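Local structure of fat acid-binding protein (Eubacterium ventriosum, 3NYI) at residues A[27-32]-A[42-47]; A[163-168]-A[285-290]; A[218-223]-A[250-255]. The protein binds the long-chain fatty acid stearic acid and, as a member of the DegV family, is probably a lipid-binding protein. All blocks are in the same frame, centred on the assembly; numbering follows the deposited sequence.

Contact 1: residues A[27-32]-A[42-47]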
loop_
_atom_site.group_PDB
_atom_site.type_symbol
_atom_site.label_atom_id
_atom_site.label_comp_id
_atom_site.label_asym_id
_atom_site.label_seq_id
_atom_site.Cartn_x
_atom_site.Cartn_y
_atom_site.Cartn_z
ATOM N N ILE A 27 -8.158 -10.918 1.592
ATOM C CA ILE A 27 -6.825 -10.662 1.044
ATOM C C ILE A 27 -6.312 -11.794 0.168
ATOM O O ILE A 27 -6.391 -12.965 0.541
ATOM C CB ILE A 27 -5.806 -10.388 2.156
ATOM C CG1 ILE A 27 -6.205 -9.122 2.920
ATOM C CG2 ILE A 27 -4.391 -10.241 1.571
ATOM C CD1 ILE A 27 -6.321 -7.875 2.022
ATOM N N VAL A 28 -5.808 -11.438 -1.014
ATOM C CA VAL A 28 -5.079 -12.384 -1.866
ATOM C C VAL A 28 -3.584 -12.102 -1.716
ATOM O O VAL A 28 -3.095 -11.024 -2.084
ATOM C CB VAL A 28 -5.507 -12.268 -3.342
ATOM C CG1 VAL A 28 -4.675 -13.223 -4.252
ATOM C CG2 VAL A 28 -6.990 -12.549 -3.479
ATOM N N PRO A 29 -2.846 -13.067 -1.160
ATOM C CA PRO A 29 -1.436 -12.830 -0.806
ATOM C C PRO A 29 -0.446 -12.809 -1.975
ATOM O O PRO A 29 -0.526 -13.636 -2.899
ATOM C CB PRO A 29 -1.088 -14.017 0.104
ATOM C CG PRO A 29 -2.192 -15.006 -0.030
ATOM C CD PRO A 29 -3.309 -14.430 -0.831
ATOM N N LEU A 30 0.515 -11.890 -1.907
ATOM C CA LEU A 30 1.732 -12.024 -2.703
ATOM C C LEU A 30 2.647 -13.015 -1.989
ATOM O O LEU A 30 2.336 -13.448 -0.878
ATOM C CB LEU A 30 2.412 -10.663 -2.909
ATOM C CG LEU A 30 1.807 -9.890 -4.091
ATOM C CD1 LEU A 30 0.483 -9.184 -3.718
ATOM C CD2 LEU A 30 2.807 -8.876 -4.659
ATOM N N SER A 31 3.762 -13.382 -2.615
ATOM C CA SER A 31 4.716 -14.286 -1.972
ATOM C C SER A 31 6.093 -13.654 -1.861
ATOM O O SER A 31 6.430 -12.713 -2.593
ATOM C CB SER A 31 4.800 -15.626 -2.724
ATOM O OG SER A 31 3.540 -16.279 -2.670
ATOM N N VAL A 32 6.878 -14.159 -0.920
ATOM C CA VAL A 32 8.265 -13.745 -0.772
ATOM C C VAL A 32 9.188 -14.969 -0.766
ATOM O O VAL A 32 8.784 -16.050 -0.334
ATOM C CB VAL A 32 8.462 -12.905 0.498
ATOM C CG1 VAL A 32 8.012 -13.679 1.731
ATOM C CG2 VAL A 32 9.900 -12.476 0.632
ATOM N N ASP A 42 2.558 -14.287 1.698
ATOM C CA ASP A 42 2.570 -13.172 2.641
ATOM C C ASP A 42 1.502 -13.335 3.719
ATOM O O ASP A 42 0.314 -13.404 3.427
ATOM C CB ASP A 42 2.352 -11.878 1.819
ATOM C CG ASP A 42 2.285 -10.610 2.662
ATOM O OD1 ASP A 42 2.496 -10.671 3.896
ATOM O OD2 ASP A 42 2.015 -9.532 2.051
ATOM N N GLY A 43 1.924 -13.399 4.971
ATOM C CA GLY A 43 0.970 -13.456 6.060
ATOM C C GLY A 43 0.371 -14.835 6.294
ATOM O O GLY A 43 -0.143 -15.105 7.377
ATOM N N VAL A 44 0.425 -15.703 5.285
ATOM C CA VAL A 44 -0.165 -17.038 5.396
ATOM C C VAL A 44 0.897 -18.087 5.720
ATOM O O VAL A 44 0.774 -18.808 6.712
ATOM C CB VAL A 44 -0.936 -17.452 4.115
ATOM C CG1 VAL A 44 -1.424 -18.899 4.221
ATOM C CG2 VAL A 44 -2.101 -16.501 3.847
ATOM N N ASP A 45 1.937 -18.166 4.891
ATOM C CA ASP A 45 3.019 -19.137 5.098
ATOM C C ASP A 45 4.172 -18.547 5.909
ATOM O O ASP A 45 5.112 -19.247 6.278
ATOM C CB ASP A 45 3.550 -19.667 3.756
ATOM C CG ASP A 45 2.467 -20.313 2.914
ATOM O OD1 ASP A 45 1.615 -21.042 3.476
ATOM O OD2 ASP A 45 2.466 -20.093 1.686
ATOM N N ILE A 46 4.105 -17.250 6.176
ATOM C CA ILE A 46 5.166 -16.557 6.895
ATOM C C ILE A 46 4.593 -15.255 7.415
ATOM O O ILE A 46 3.638 -14.736 6.846
ATOM C CB ILE A 46 6.382 -16.249 5.987
ATOM C CG1 ILE A 46 7.535 -15.683 6.818
ATOM C CG2 ILE A 46 5.997 -15.285 4.854
ATOM C CD1 ILE A 46 8.756 -15.340 6.014
ATOM N N THR A 47 5.158 -14.731 8.497
ATOM C CA THR A 47 4.616 -13.506 9.087
ATOM C C THR A 47 5.453 -12.285 8.752
ATOM O O THR A 47 6.649 -12.376 8.448
ATOM C CB THR A 47 4.507 -13.589 10.620
ATOM O OG1 THR A 47 5.793 -13.342 11.199
ATOM C CG2 THR A 47 3.985 -14.952 11.056
#
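Asp42 meets Leu30 and Pro29 where strand 25-33 is interrupted. The tight part is here. Asp42 N donates to Leu30 O at 2.7 Å, and the N-H...O angle of 168° makes the bond nearly straight. Asp42 CB lies 3.1 Å from the same oxygen, Leu30 O. Pro29 closes over the backbone of Asp42, with Pro29 CB 3.7 Å from Asp42 O. The carboxylate of Asp42 turns elsewhere. Its CG is anti to the backbone N (chi1 178°), and OD2 is hydrogen-bonded to Ser11 OG. Ser11 OG is also bonded to Leu30 N, and this serine therefore ties the two sides together a second time.

The solvent side is looser. There Pro29 CG and the exposed Val44 touch at 4.2 Å through Val44 CG2. The two side chains cross obliquely. Further along is an apolar contact of the buried Val32. Its CG1 meets Ile46 CG2, with 4.0 Å between Val32 CG1 and Ile46 CG2 and the side chains at about a right angle. Val32 also touches Val278 of helix 274-280.

Here the loop between strand 39-41 and helix 48-57 lies back against strand 25-33. Leu30 touches the bound stearic acid. One directional backbone bond, backed by the serine bridge, thus probably helps to fix the backbone of a lipid-contacting residue, while Val32 and Ile46 add apolar packing beside it.

Contact 2: residues A[163-168]-A[285-290]. With STE (stearic acid), chain C.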
loop_
_atom_site.group_PDB
_atom_site.type_symbol
_atom_site.label_atom_id
_atom_site.label_comp_id
_atom_site.label_asym_id
_atom_site.label_seq_id
_atom_site.Cartn_x
_atom_site.Cartn_y
_atom_site.Cartn_z
ATOM N N ARG A 163 -1.442 10.414 -1.561
ATOM C CA ARG A 163 0.017 10.590 -1.539
ATOM C C ARG A 163 0.634 9.741 -0.441
ATOM O O ARG A 163 0.060 9.618 0.640
ATOM C CB ARG A 163 0.408 12.037 -1.219
ATOM C CG ARG A 163 0.015 13.098 -2.241
ATOM C CD ARG A 163 0.793 12.906 -3.546
ATOM N NE ARG A 163 0.528 14.015 -4.461
ATOM C CZ ARG A 163 -0.518 14.085 -5.265
ATOM N NH1 ARG A 163 -1.407 13.094 -5.285
ATOM N NH2 ARG A 163 -0.676 15.144 -6.052
ATOM N N ILE A 164 1.827 9.207 -0.688
ATOM C CA ILE A 164 2.648 8.726 0.412
ATOM C C ILE A 164 3.875 9.604 0.490
ATOM O O ILE A 164 4.499 9.893 -0.532
ATOM C CB ILE A 164 3.155 7.256 0.228
ATOM C CG1 ILE A 164 2.017 6.309 -0.127
ATOM C CG2 ILE A 164 3.850 6.799 1.521
ATOM C CD1 ILE A 164 2.475 4.833 -0.338
ATOM N N PHE A 165 4.231 10.007 1.702
ATOM C CA PHE A 165 5.457 10.748 1.945
ATOM C C PHE A 165 6.290 9.920 2.904
ATOM O O PHE A 165 5.840 9.604 3.998
ATOM C CB PHE A 165 5.120 12.102 2.588
ATOM C CG PHE A 165 4.206 12.946 1.756
ATOM C CD1 PHE A 165 4.698 13.620 0.649
ATOM C CD2 PHE A 165 2.849 13.046 2.058
ATOM C CE1 PHE A 165 3.851 14.402 -0.150
ATOM C CE2 PHE A 165 2.003 13.821 1.271
ATOM C CZ PHE A 165 2.510 14.500 0.162
ATOM N N PHE A 166 7.495 9.544 2.504
ATOM C CA PHE A 166 8.239 8.594 3.328
ATOM C C PHE A 166 9.726 8.626 3.111
ATOM O O PHE A 166 10.221 9.282 2.183
ATOM C CB PHE A 166 7.703 7.166 3.148
ATOM C CG PHE A 166 7.952 6.559 1.783
ATOM C CD1 PHE A 166 8.881 5.527 1.632
ATOM C CD2 PHE A 166 7.226 6.973 0.667
ATOM C CE1 PHE A 166 9.111 4.927 0.390
ATOM C CE2 PHE A 166 7.447 6.375 -0.587
ATOM C CZ PHE A 166 8.386 5.339 -0.719
ATOM N N THR A 167 10.437 7.916 3.983
ATOM C CA THR A 167 11.865 7.735 3.808
ATOM C C THR A 167 12.229 6.272 4.071
ATOM O O THR A 167 11.402 5.500 4.552
ATOM C CB THR A 167 12.666 8.702 4.707
ATOM O OG1 THR A 167 14.040 8.711 4.299
ATOM C CG2 THR A 167 12.552 8.313 6.185
ATOM N N VAL A 168 13.450 5.889 3.711
ATOM C CA VAL A 168 13.916 4.513 3.888
ATOM C C VAL A 168 15.355 4.529 4.406
ATOM O O VAL A 168 15.955 5.588 4.501
ATOM C CB VAL A 168 13.846 3.742 2.573
ATOM C CG1 VAL A 168 12.375 3.608 2.123
ATOM C CG2 VAL A 168 14.687 4.445 1.496
ATOM N N ILE A 285 9.508 4.536 6.789
ATOM C CA ILE A 285 8.606 5.206 7.720
ATOM C C ILE A 285 8.014 6.423 7.027
ATOM O O ILE A 285 8.691 7.105 6.269
ATOM C CB ILE A 285 9.320 5.611 9.021
ATOM C CG1 ILE A 285 8.317 6.203 10.020
ATOM C CG2 ILE A 285 10.481 6.566 8.741
ATOM C CD1 ILE A 285 8.799 6.171 11.464
ATOM N N GLY A 286 6.733 6.671 7.242
ATOM C CA GLY A 286 6.096 7.746 6.506
ATOM C C GLY A 286 4.623 7.839 6.781
ATOM O O GLY A 286 4.116 7.231 7.723
ATOM N N LEU A 287 3.939 8.626 5.963
ATOM C CA LEU A 287 2.515 8.832 6.135
ATOM C C LEU A 287 1.848 8.854 4.775
ATOM O O LEU A 287 2.483 9.163 3.765
ATOM C CB LEU A 287 2.229 10.139 6.901
ATOM C CG LEU A 287 2.566 11.453 6.196
ATOM C CD1 LEU A 287 1.642 12.563 6.666
ATOM C CD2 LEU A 287 4.018 11.834 6.449
ATOM N N GLY A 288 0.574 8.476 4.758
ATOM C CA GLY A 288 -0.247 8.530 3.565
ATOM C C GLY A 288 -1.448 9.422 3.809
ATOM O O GLY A 288 -1.921 9.569 4.947
ATOM N N VAL A 289 -1.938 10.044 2.746
ATOM C CA VAL A 289 -3.116 10.890 2.868
ATOM C C VAL A 289 -4.020 10.611 1.689
ATOM O O VAL A 289 -3.563 10.156 0.636
ATOM C CB VAL A 289 -2.758 12.405 2.899
ATOM C CG1 VAL A 289 -1.662 12.655 3.916
ATOM C CG2 VAL A 289 -2.339 12.890 1.496
ATOM N N ILE A 290 -5.303 10.877 1.863
ATOM C CA ILE A 290 -6.246 10.765 0.761
ATOM C C ILE A 290 -7.416 11.680 1.042
ATOM O O ILE A 290 -7.708 11.971 2.206
ATOM C CB ILE A 290 -6.746 9.299 0.578
ATOM C CG1 ILE A 290 -7.358 9.091 -0.815
ATOM C CG2 ILE A 290 -7.752 8.948 1.665
ATOM C CD1 ILE A 290 -7.599 7.582 -1.193
HETATM C C1 STE C . 5.681 -8.290 -7.206
HETATM O O1 STE C . 4.941 -8.324 -8.141
HETATM O O2 STE C . 6.658 -8.979 -7.207
HETATM C C2 STE C . 5.494 -7.201 -6.124
HETATM C C3 STE C . 6.460 -6.015 -6.372
HETATM C C4 STE C . 6.342 -4.986 -5.220
HETATM C C5 STE C . 7.101 -3.682 -5.557
HETATM C C6 STE C . 7.013 -2.699 -4.367
HETATM C C7 STE C . 7.850 -1.422 -4.632
HETATM C C8 STE C . 7.590 -0.420 -3.478
HETATM C C9 STE C . 8.416 0.874 -3.664
HETATM C C10 STE C . 8.184 1.795 -2.436
HETATM C C11 STE C . 6.813 2.461 -2.578
HETATM C C12 STE C . 5.894 2.359 -1.338
HETATM C C13 STE C . 6.624 2.157 -0.000
HETATM C C14 STE C . 5.987 3.154 1.005
HETATM C C15 STE C . 6.345 2.782 2.463
HETATM C C16 STE C . 6.012 3.990 3.375
HETATM C C17 STE C . 4.535 3.914 3.820
HETATM C C18 STE C . 4.220 5.007 4.867
#
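Strand residues 163-167 pair with 285-289 in an antiparallel manner, from Arg163 opposite Val289 to Thr167 opposite Ile285, and the axes of 163-167 and 285-290 lie 4.6 Å apart at 171°. They belong to the two central strands of the six-stranded mixed sheet of this DegV-family fold. Six backbone hydrogen bonds join them, two for each of the hydrogen-bonded pairs Arg163-Val289, Phe165-Leu287 and Thr167-Ile285. The bond from Phe165 N to Leu287 O is 2.8 Å long.

The two faces of the sheet differ. On one, side chains stand in pairs. Thr167 CG2 and Ile285 CG2 are 3.7 Å apart, and the two side chains run alongside one another. Phe165 CB touches Leu287 CD2 at 4.0 Å, and Arg163 CB touches Val289 CG2 at 4.0 Å. Helix 213-231 covers this face, placing Val223 and Ala224 on Phe165.

The other face takes the lipid. Ile164 and Phe166 stand opposite Gly288 and Gly286. A CB on Gly286 would clash with Phe165 O and Phe166 CB, consistent with a glycine at this place. Phe166 CG is flanked by its own backbone N and C (chi1 68°). The ring is laid against the stearic acid tail, with STE C14 3.5 Å above the plane, over the centre of the Phe166 ring. Ile164 CG2 meets STE C17 at 3.8 Å. The last tail carbon, STE C18, lies 3.4 Å from Gly286 C.

Contact 3: residues A[218-223]-A[250-255]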
loop_
_atom_site.group_PDB
_atom_site.type_symbol
_atom_site.label_atom_id
_atom_site.label_comp_id
_atom_site.label_asym_id
_atom_site.label_seq_id
_atom_site.Cartn_x
_atom_site.Cartn_y
_atom_site.Cartn_z
ATOM N N ASN A 218 11.813 14.652 9.619
ATOM C CA ASN A 218 11.314 16.023 9.636
ATOM C C ASN A 218 11.050 16.543 8.225
ATOM O O ASN A 218 10.097 17.278 7.999
ATOM C CB ASN A 218 12.259 16.947 10.403
ATOM C CG ASN A 218 12.191 16.725 11.902
ATOM O OD1 ASN A 218 11.159 16.314 12.433
ATOM N ND2 ASN A 218 13.290 16.988 12.589
ATOM N N SER A 219 11.886 16.146 7.271
ATOM C CA SER A 219 11.685 16.566 5.887
ATOM C C SER A 219 10.450 15.914 5.288
ATOM O O SER A 219 9.718 16.565 4.541
ATOM C CB SER A 219 12.902 16.243 5.022
ATOM O OG SER A 219 14.032 16.952 5.479
ATOM N N VAL A 220 10.240 14.628 5.590
ATOM C CA VAL A 220 9.002 13.956 5.195
ATOM C C VAL A 220 7.791 14.782 5.629
ATOM O O VAL A 220 6.886 15.024 4.832
ATOM C CB VAL A 220 8.896 12.521 5.765
ATOM C CG1 VAL A 220 7.467 11.986 5.630
ATOM C CG2 VAL A 220 9.870 11.587 5.047
ATOM N N LEU A 221 7.782 15.212 6.891
ATOM C CA LEU A 221 6.667 15.989 7.436
ATOM C C LEU A 221 6.509 17.335 6.731
ATOM O O LEU A 221 5.391 17.788 6.481
ATOM C CB LEU A 221 6.830 16.218 8.940
ATOM C CG LEU A 221 6.575 15.021 9.861
ATOM C CD1 LEU A 221 6.991 15.346 11.284
ATOM C CD2 LEU A 221 5.115 14.609 9.811
ATOM N N GLN A 222 7.620 17.974 6.402
ATOM C CA GLN A 222 7.529 19.271 5.741
ATOM C C GLN A 222 6.976 19.136 4.324
ATOM O O GLN A 222 6.182 19.965 3.880
ATOM C CB GLN A 222 8.872 20.008 5.765
ATOM C CG GLN A 222 9.198 20.563 7.134
ATOM C CD GLN A 222 8.044 21.377 7.719
ATOM O OE1 GLN A 222 7.579 22.350 7.114
ATOM N NE2 GLN A 222 7.576 20.976 8.895
ATOM N N VAL A 223 7.371 18.080 3.617
ATOM C CA VAL A 223 6.822 17.845 2.291
ATOM C C VAL A 223 5.313 17.535 2.354
ATOM O O VAL A 223 4.527 17.992 1.512
ATOM C CB VAL A 223 7.555 16.686 1.569
ATOM C CG1 VAL A 223 6.833 16.349 0.297
ATOM C CG2 VAL A 223 8.990 17.085 1.267
ATOM N N PHE A 250 5.245 4.718 16.584
ATOM C CA PHE A 250 4.302 5.385 17.486
ATOM C C PHE A 250 4.747 6.817 17.776
ATOM O O PHE A 250 3.925 7.728 17.851
ATOM C CB PHE A 250 4.158 4.620 18.806
ATOM C CG PHE A 250 3.727 3.199 18.636
ATOM C CD1 PHE A 250 2.737 2.867 17.725
ATOM C CD2 PHE A 250 4.303 2.191 19.394
ATOM C CE1 PHE A 250 2.338 1.549 17.561
ATOM C CE2 PHE A 250 3.905 0.875 19.241
ATOM C CZ PHE A 250 2.920 0.553 18.321
ATOM N N GLU A 251 6.050 7.001 17.949
ATOM C CA GLU A 251 6.609 8.316 18.218
ATOM C C GLU A 251 6.445 9.200 16.987
ATOM O O GLU A 251 6.161 10.390 17.089
ATOM C CB GLU A 251 8.093 8.199 18.581
ATOM C CG GLU A 251 8.774 9.533 18.869
ATOM C CD GLU A 251 10.297 9.434 18.916
ATOM O OE1 GLU A 251 10.890 8.794 18.019
ATOM O OE2 GLU A 251 10.905 10.013 19.846
ATOM N N PHE A 252 6.641 8.612 15.816
ATOM C CA PHE A 252 6.445 9.358 14.582
ATOM C C PHE A 252 5.001 9.841 14.479
ATOM O O PHE A 252 4.751 10.971 14.056
ATOM C CB PHE A 252 6.844 8.527 13.355
ATOM C CG PHE A 252 6.776 9.293 12.062
ATOM C CD1 PHE A 252 7.608 10.383 11.843
ATOM C CD2 PHE A 252 5.874 8.927 11.066
ATOM C CE1 PHE A 252 7.545 11.105 10.657
ATOM C CE2 PHE A 252 5.798 9.644 9.876
ATOM C CZ PHE A 252 6.637 10.737 9.669
HETATM N N MSE A 253 4.054 8.994 14.880
HETATM C CA MSE A 253 2.647 9.370 14.810
HETATM C C MSE A 253 2.387 10.621 15.630
HETATM O O MSE A 253 1.514 11.408 15.299
HETATM C CB MSE A 253 1.743 8.255 15.327
HETATM C CG MSE A 253 1.767 6.991 14.500
HETATM SE SE MSE A 253 0.736 5.579 15.354
HETATM C CE MSE A 253 1.452 4.059 14.325
ATOM N N LYS A 254 3.130 10.780 16.722
ATOM C CA LYS A 254 2.947 11.949 17.574
ATOM C C LYS A 254 3.474 13.192 16.870
ATOM O O LYS A 254 2.848 14.252 16.911
ATOM C CB LYS A 254 3.633 11.747 18.929
ATOM C CG LYS A 254 2.942 10.719 19.820
ATOM C CD LYS A 254 3.675 10.547 21.146
ATOM C CE LYS A 254 2.893 9.655 22.104
ATOM N NZ LYS A 254 3.577 9.497 23.425
ATOM N N GLU A 255 4.624 13.049 16.217
ATOM C CA GLU A 255 5.227 14.143 15.460
ATOM C C GLU A 255 4.331 14.570 14.307
ATOM O O GLU A 255 4.232 15.759 14.001
ATOM C CB GLU A 255 6.592 13.740 14.902
ATOM C CG GLU A 255 7.606 13.294 15.941
ATOM C CD GLU A 255 8.812 12.605 15.314
ATOM O OE1 GLU A 255 9.161 12.931 14.153
ATOM O OE2 GLU A 255 9.409 11.736 15.983
#
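Leu221 reaches from helix 213-231 between Phe252 and Glu255 of helix 246-260. The two short helical segments cross at -40°, with axes 11.4 Å apart. That is a wide spacing, bridged by long side chains.

Leu221 has the largest share of the contact, with Phe252 and Glu255 next. Its CB points toward the other helix. Leu221 CG is anti to the carbonyl carbon (chi1 -74°) and lies 4.1 Å from Phe252 CE1. Beyond CG the two methyls part. Leu221 CD2 stays with the ring, 4.2 Å from Phe252 CZ. Leu221 CD1 turns to Glu255, where it is 3.9 Å from Glu255 O and 4.0 Å from Glu255 CB. The backbone O of Glu255, which Leu221 CD1 touches, is hydrogen-bonded to Thr259 OG1. The leucine and the phenylalanine run antiparallel as they pass. Leu221 and Glu255 cross at about a right angle.

Phe252 CG is anti to the backbone N (chi1 -175°), and the ring beyond it reaches Leu221 and Val220. Val220 CG1 lies 4.3 Å from Phe252 CZ. Val220 also touches Phe165 and Val196, and Phe252 touches Val240. Both helices thus lie on the same face of the six-stranded sheet.

An alanine at Leu221 would probably open a gap beside Phe252 and Glu255 and leave the ring less firmly held on that side.

At the exposed Asn218, OD1 comes only within 4.3 Å of Glu255 OE1, and Asn218 OD1 and Glu255 OE1 form no bond. The segments therefore meet by van der Waals packing, of Leu221 and Val220 on the Phe252 ring and of Leu221 on the CB and carbonyl O of Glu255, with no polar bond between them.

In the fold
Contact 1 comes first along the chain. Contact 2 then brings together two strands far apart in sequence, and both helices of contact 3 lie between them. The helices of contact 3 pack on the sheet that contact 2 pairs. The centres of contacts 2 and 3 are 10 Å apart and they touch, with Phe165 O 3.3 Å from Val220 CG1. Contact 1 belongs to the other sheet, its centre about 23 Å from that of contact 2 and 29 Å from that of contact 3. The stearic acid, hydrogen-bonded to Ser97 and Thr65, spans from contact 1 to contact 2. It thus lies between the two sheets, consistent with fatty acid binding. Contact 3 backs its sheet from the face turned away from the lipid.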